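Local coordinates for protein voltage-sensor containing phosphatase (Ciona intestinalis, PDB 3V0D) that probably removes phosphate from phosphoinositide lipids under the control of membrane voltage, through a PTEN-like phosphatase domain joined to a C2 domain, at residues T175-K187 against Y285-L298. The protein carries 1 engineered substitution. Numbering follows the deposited sequence.
Sequences TASQIRYVGYFEK and YDNCPFYFWFNTSL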
loop_
_atom_site.group_PDB
_atom_site.type_symbol
_atom_site.label_atom_id
_atom_site.label_comp_id
_atom_site.label_asym_id
_atom_site.label_seq_id
_atom_site.Cartn_x
_atom_site.Cartn_y
_atom_site.Cartn_z
ATOM N N THR A 175 -0.387 -5.724 -0.380
ATOM C CA THR A 175 0.649 -5.593 -1.412
ATOM C C THR A 175 2.016 -5.479 -0.781
ATOM O O THR A 175 2.168 -5.192 0.413
ATOM C CB THR A 175 0.412 -4.414 -2.368
ATOM O OG1 THR A 175 0.692 -3.211 -1.636
ATOM C CG2 THR A 175 -0.993 -4.397 -2.932
ATOM N N ALA A 176 3.048 -5.678 -1.598
ATOM C CA ALA A 176 4.410 -5.467 -1.134
ATOM C C ALA A 176 4.672 -4.033 -0.689
ATOM O O ALA A 176 5.364 -3.803 0.316
ATOM C CB ALA A 176 5.418 -5.876 -2.179
ATOM N N SER A 177 4.148 -3.039 -1.414
ATOM C CA SER A 177 4.369 -1.669 -0.980
ATOM C C SER A 177 3.624 -1.363 0.312
ATOM O O SER A 177 4.124 -0.589 1.137
ATOM C CB SER A 177 3.951 -0.649 -2.043
ATOM O OG SER A 177 4.723 -0.780 -3.223
ATOM N N GLN A 178 2.448 -1.937 0.508
ATOM C CA GLN A 178 1.735 -1.777 1.772
ATOM C C GLN A 178 2.574 -2.309 2.937
ATOM O O GLN A 178 2.736 -1.638 3.973
ATOM C CB GLN A 178 0.355 -2.425 1.689
ATOM C CG GLN A 178 -0.586 -1.622 0.804
ATOM C CD GLN A 178 -1.868 -2.331 0.439
ATOM O OE1 GLN A 178 -2.031 -3.535 0.655
ATOM N NE2 GLN A 178 -2.800 -1.569 -0.135
ATOM N N ILE A 179 3.168 -3.491 2.771
ATOM C CA ILE A 179 4.090 -4.012 3.777
ATOM C C ILE A 179 5.257 -3.058 3.998
ATOM O O ILE A 179 5.634 -2.759 5.157
ATOM C CB ILE A 179 4.577 -5.423 3.361
ATOM C CG1 ILE A 179 3.424 -6.411 3.445
ATOM C CG2 ILE A 179 5.764 -5.891 4.209
ATOM C CD1 ILE A 179 3.728 -7.765 2.779
ATOM N N ARG A 180 5.854 -2.571 2.910
ATOM C CA ARG A 180 6.978 -1.661 3.006
ATOM C C ARG A 180 6.602 -0.399 3.790
ATOM O O ARG A 180 7.411 0.105 4.568
ATOM C CB ARG A 180 7.473 -1.329 1.605
ATOM C CG ARG A 180 8.596 -0.326 1.568
ATOM C CD ARG A 180 9.342 -0.340 0.225
ATOM N NE ARG A 180 8.504 -0.544 -0.956
ATOM C CZ ARG A 180 8.328 -1.691 -1.618
ATOM N NH1 ARG A 180 7.521 -1.678 -2.653
ATOM N NH2 ARG A 180 8.936 -2.833 -1.295
ATOM N N TYR A 181 5.406 0.136 3.564
ATOM C CA TYR A 181 5.011 1.386 4.199
ATOM C C TYR A 181 4.760 1.218 5.693
ATOM O O TYR A 181 5.062 2.131 6.469
ATOM C CB TYR A 181 3.841 2.039 3.434
ATOM C CG TYR A 181 4.376 2.946 2.339
ATOM C CD1 TYR A 181 5.206 2.452 1.319
ATOM C CD2 TYR A 181 4.141 4.320 2.379
ATOM C CE1 TYR A 181 5.767 3.266 0.392
ATOM C CE2 TYR A 181 4.742 5.175 1.441
ATOM C CZ TYR A 181 5.563 4.637 0.464
ATOM O OH TYR A 181 6.206 5.448 -0.445
ATOM N N VAL A 182 4.245 0.059 6.128
ATOM C CA VAL A 182 4.172 -0.202 7.568
ATOM C C VAL A 182 5.604 -0.245 8.129
ATOM O O VAL A 182 5.876 0.268 9.223
ATOM C CB VAL A 182 3.364 -1.470 7.910
ATOM C CG1 VAL A 182 3.262 -1.649 9.412
ATOM C CG2 VAL A 182 1.967 -1.399 7.294
ATOM N N GLY A 183 6.535 -0.846 7.382
ATOM C CA GLY A 183 7.937 -0.859 7.786
ATOM C C GLY A 183 8.526 0.532 7.866
ATOM O O GLY A 183 9.296 0.836 8.782
ATOM N N TYR A 184 8.181 1.400 6.916
ATOM C CA TYR A 184 8.598 2.785 6.988
ATOM C C TYR A 184 8.093 3.445 8.273
ATOM O O TYR A 184 8.838 4.198 8.927
ATOM C CB TYR A 184 8.069 3.573 5.808
ATOM C CG TYR A 184 8.752 3.375 4.462
ATOM C CD1 TYR A 184 8.144 3.895 3.322
ATOM C CD2 TYR A 184 9.988 2.736 4.307
ATOM C CE1 TYR A 184 8.765 3.849 2.083
ATOM C CE2 TYR A 184 10.618 2.677 3.062
ATOM C CZ TYR A 184 10.014 3.270 1.956
ATOM O OH TYR A 184 10.604 3.270 0.711
ATOM N N PHE A 185 6.830 3.196 8.643
ATOM C CA PHE A 185 6.317 3.755 9.878
ATOM C C PHE A 185 7.108 3.251 11.096
ATOM O O PHE A 185 7.446 4.028 11.984
ATOM C CB PHE A 185 4.816 3.493 10.030
ATOM C CG PHE A 185 4.284 4.132 11.275
ATOM C CD1 PHE A 185 4.259 5.520 11.407
ATOM C CD2 PHE A 185 3.901 3.355 12.369
ATOM C CE1 PHE A 185 3.883 6.114 12.615
ATOM C CE2 PHE A 185 3.495 3.953 13.549
ATOM C CZ PHE A 185 3.471 5.319 13.676
ATOM N N GLU A 186 7.401 1.959 11.129
ATOM C CA GLU A 186 8.228 1.419 12.204
ATOM C C GLU A 186 9.560 2.165 12.294
ATOM O O GLU A 186 10.012 2.525 13.392
ATOM C CB GLU A 186 8.453 -0.070 11.975
ATOM C CG GLU A 186 9.343 -0.722 13.047
ATOM C CD GLU A 186 9.759 -2.159 12.751
ATOM O OE1 GLU A 186 9.153 -2.825 11.911
ATOM O OE2 GLU A 186 10.707 -2.645 13.414
ATOM N N LYS A 187 10.194 2.392 11.142
ATOM C CA LYS A 187 11.477 3.090 11.106
ATOM C C LYS A 187 11.340 4.535 11.579
ATOM O O LYS A 187 12.234 5.062 12.271
ATOM C CB LYS A 187 12.072 3.046 9.696
ATOM C CG LYS A 187 13.472 3.642 9.582
ATOM C CD LYS A 187 14.161 3.302 8.267
ATOM C CE LYS A 187 14.482 1.814 8.163
ATOM N NZ LYS A 187 15.298 1.322 9.321
ATOM N N TYR A 285 -2.687 -5.909 -10.261
ATOM C CA TYR A 285 -3.258 -4.663 -9.791
ATOM C C TYR A 285 -2.645 -3.505 -10.561
ATOM O O TYR A 285 -1.576 -3.611 -11.175
ATOM C CB TYR A 285 -2.917 -4.469 -8.317
ATOM C CG TYR A 285 -3.395 -5.514 -7.352
ATOM C CD1 TYR A 285 -4.657 -6.088 -7.478
ATOM C CD2 TYR A 285 -2.597 -5.870 -6.276
ATOM C CE1 TYR A 285 -5.119 -7.022 -6.519
ATOM C CE2 TYR A 285 -3.027 -6.765 -5.332
ATOM C CZ TYR A 285 -4.285 -7.351 -5.461
ATOM O OH TYR A 285 -4.712 -8.243 -4.503
ATOM N N ASP A 286 -3.325 -2.369 -10.487
ATOM C CA ASP A 286 -2.805 -1.114 -11.028
ATOM C C ASP A 286 -2.662 -1.130 -12.545
ATOM O O ASP A 286 -1.913 -0.329 -13.115
ATOM C CB ASP A 286 -1.506 -0.681 -10.336
ATOM C CG ASP A 286 -1.416 0.824 -10.189
ATOM O OD1 ASP A 286 -2.173 1.386 -9.353
ATOM O OD2 ASP A 286 -0.575 1.424 -10.871
ATOM N N ASN A 287 -3.410 -2.015 -13.199
ATOM C CA ASN A 287 -3.434 -2.085 -14.644
ATOM C C ASN A 287 -2.061 -2.194 -15.282
ATOM O O ASN A 287 -1.825 -1.651 -16.360
ATOM C CB ASN A 287 -4.217 -0.894 -15.218
ATOM C CG ASN A 287 -4.643 -1.120 -16.648
ATOM O OD1 ASN A 287 -4.950 -2.241 -17.049
ATOM N ND2 ASN A 287 -4.642 -0.059 -17.430
ATOM N N CYS A 288 -1.174 -2.936 -14.646
ATOM C CA CYS A 288 0.148 -3.165 -15.237
ATOM C C CYS A 288 0.750 -4.459 -14.728
ATOM O O CYS A 288 0.308 -4.995 -13.699
ATOM C CB CYS A 288 1.089 -1.964 -15.000
ATOM S SG CYS A 288 1.550 -1.701 -13.278
ATOM N N PRO A 289 1.774 -4.974 -15.422
ATOM C CA PRO A 289 2.444 -6.179 -14.922
ATOM C C PRO A 289 3.064 -6.032 -13.543
ATOM O O PRO A 289 2.852 -6.909 -12.721
ATOM C CB PRO A 289 3.486 -6.476 -16.001
ATOM C CG PRO A 289 2.827 -5.959 -17.270
ATOM C CD PRO A 289 2.156 -4.675 -16.824
ATOM N N PHE A 290 3.820 -4.961 -13.256
ATOM C CA PHE A 290 4.419 -4.839 -11.928
ATOM C C PHE A 290 4.732 -3.389 -11.623
ATOM O O PHE A 290 4.947 -2.593 -12.541
ATOM C CB PHE A 290 5.654 -5.754 -11.760
ATOM C CG PHE A 290 6.750 -5.574 -12.788
ATOM C CD1 PHE A 290 7.853 -4.776 -12.530
ATOM C CD2 PHE A 290 6.725 -6.298 -13.986
ATOM C CE1 PHE A 290 8.894 -4.638 -13.458
ATOM C CE2 PHE A 290 7.731 -6.150 -14.919
ATOM C CZ PHE A 290 8.821 -5.343 -14.658
ATOM N N TYR A 291 4.717 -3.057 -10.334
ATOM C CA TYR A 291 4.882 -1.655 -9.904
ATOM C C TYR A 291 5.363 -1.656 -8.470
ATOM O O TYR A 291 5.341 -2.702 -7.797
ATOM C CB TYR A 291 3.579 -0.851 -10.069
ATOM C CG TYR A 291 2.412 -1.303 -9.191
ATOM C CD1 TYR A 291 2.017 -0.537 -8.080
ATOM C CD2 TYR A 291 1.713 -2.499 -9.439
ATOM C CE1 TYR A 291 0.979 -0.919 -7.278
ATOM C CE2 TYR A 291 0.673 -2.896 -8.635
ATOM C CZ TYR A 291 0.316 -2.113 -7.529
ATOM O OH TYR A 291 -0.726 -2.566 -6.754
ATOM N N PHE A 292 5.757 -0.488 -7.955
ATOM C CA PHE A 292 6.105 -0.376 -6.544
ATOM C C PHE A 292 6.147 1.089 -6.138
ATOM O O PHE A 292 6.316 1.975 -6.975
ATOM C CB PHE A 292 7.450 -1.080 -6.212
ATOM C CG PHE A 292 8.604 -0.593 -7.010
ATOM C CD1 PHE A 292 9.335 0.535 -6.622
ATOM C CD2 PHE A 292 9.008 -1.311 -8.136
ATOM C CE1 PHE A 292 10.443 0.939 -7.355
ATOM C CE2 PHE A 292 10.127 -0.917 -8.861
ATOM C CZ PHE A 292 10.821 0.207 -8.493
ATOM N N TRP A 293 6.094 1.305 -4.822
ATOM C CA TRP A 293 6.303 2.607 -4.196
ATOM C C TRP A 293 7.552 2.618 -3.352
ATOM O O TRP A 293 7.896 1.623 -2.705
ATOM C CB TRP A 293 5.154 2.942 -3.267
ATOM C CG TRP A 293 3.840 3.193 -3.912
ATOM C CD1 TRP A 293 2.923 2.282 -4.377
ATOM C CD2 TRP A 293 3.225 4.468 -4.060
ATOM N NE1 TRP A 293 1.778 2.919 -4.803
ATOM C CE2 TRP A 293 1.949 4.266 -4.615
ATOM C CE3 TRP A 293 3.634 5.775 -3.757
ATOM C CZ2 TRP A 293 1.068 5.311 -4.859
ATOM C CZ3 TRP A 293 2.761 6.813 -3.999
ATOM C CH2 TRP A 293 1.487 6.572 -4.545
ATOM N N PHE A 294 8.189 3.775 -3.264
ATOM C CA PHE A 294 9.229 4.006 -2.279
ATOM C C PHE A 294 9.216 5.482 -1.896
ATOM O O PHE A 294 8.653 6.311 -2.603
ATOM C CB PHE A 294 10.621 3.576 -2.793
ATOM C CG PHE A 294 11.144 4.447 -3.894
ATOM C CD1 PHE A 294 12.019 5.489 -3.611
ATOM C CD2 PHE A 294 10.719 4.286 -5.209
ATOM C CE1 PHE A 294 12.474 6.321 -4.610
ATOM C CE2 PHE A 294 11.167 5.135 -6.225
ATOM C CZ PHE A 294 12.051 6.151 -5.924
ATOM N N ASN A 295 9.871 5.806 -0.783
ATOM C CA ASN A 295 10.001 7.190 -0.350
ATOM C C ASN A 295 11.459 7.618 -0.447
ATOM O O ASN A 295 12.363 6.932 0.053
ATOM C CB ASN A 295 9.463 7.365 1.069
ATOM C CG ASN A 295 9.448 8.839 1.481
ATOM O OD1 ASN A 295 10.496 9.422 1.740
ATOM N ND2 ASN A 295 8.280 9.446 1.502
ATOM N N THR A 296 11.691 8.742 -1.126
ATOM C CA THR A 296 13.074 9.177 -1.371
ATOM C C THR A 296 13.891 9.378 -0.089
ATOM O O THR A 296 15.092 9.178 -0.076
ATOM C CB THR A 296 13.126 10.460 -2.198
ATOM O OG1 THR A 296 12.486 11.522 -1.483
ATOM C CG2 THR A 296 12.488 10.297 -3.564
ATOM N N SER A 297 13.231 9.779 0.997
ATOM C CA SER A 297 13.917 10.033 2.268
ATOM C C SER A 297 14.442 8.801 2.930
ATOM O O SER A 297 15.297 8.885 3.818
ATOM C CB SER A 297 12.979 10.655 3.261
ATOM O OG SER A 297 12.578 11.885 2.787
ATOM N N LEU A 298 13.898 7.652 2.548
ATOM C CA LEU A 298 14.231 6.394 3.178
ATOM C C LEU A 298 15.156 5.549 2.315
ATOM O O LEU A 298 15.575 4.474 2.721
ATOM C CB LEU A 298 13.025 5.693 3.804
ATOM C CG LEU A 298 12.379 6.518 4.926
ATOM C CD1 LEU A 298 11.078 5.865 5.317
ATOM C CD2 LEU A 298 13.255 6.644 6.152
#
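Tyr-184 meets both Leu-298 and the backbone of strand 290-295. Its CB lies 3.8 Å from Leu-298 CD1. Its CG touches the same methyl, which sits over one ring face in a CH-pi contact, 24° off the ring normal. Arg-180 CG flanks the opposite face; both atoms sit toward the rim. Farther out, CE1 packs 3.7 Å from Asn-295 CB, and CE2 meets Leu-298 CB. At the tip, OH accepts a nearly straight bond from Asn-295 N (3.0 Å, 162°).

Ser-177 OG accepts from Trp-293 N at 3.0 Å and also bonds to Asp-312. Arg-180 NE donates to Trp-293 O (2.9 Å), with that oxygen pointing almost straight at it. The bend at chi3 turns the guanidinium to this carbonyl. Arg-180 and Leu-298 are described in one of two conformers. Tyr-181 CE1 packs on Trp-293 CB, while its OH bonds to Asp-269.

The 176-187 part of helix 176-191 runs nearly parallel to strand 290-295 (12°), their segment axes 7.9 Å apart at closest. The strand lies at one edge of its antiparallel C2 sheet, beside strand 269-276. The helix packs on phosphatase helices 100-115 and 131-143, so this contact is part of the domain interface.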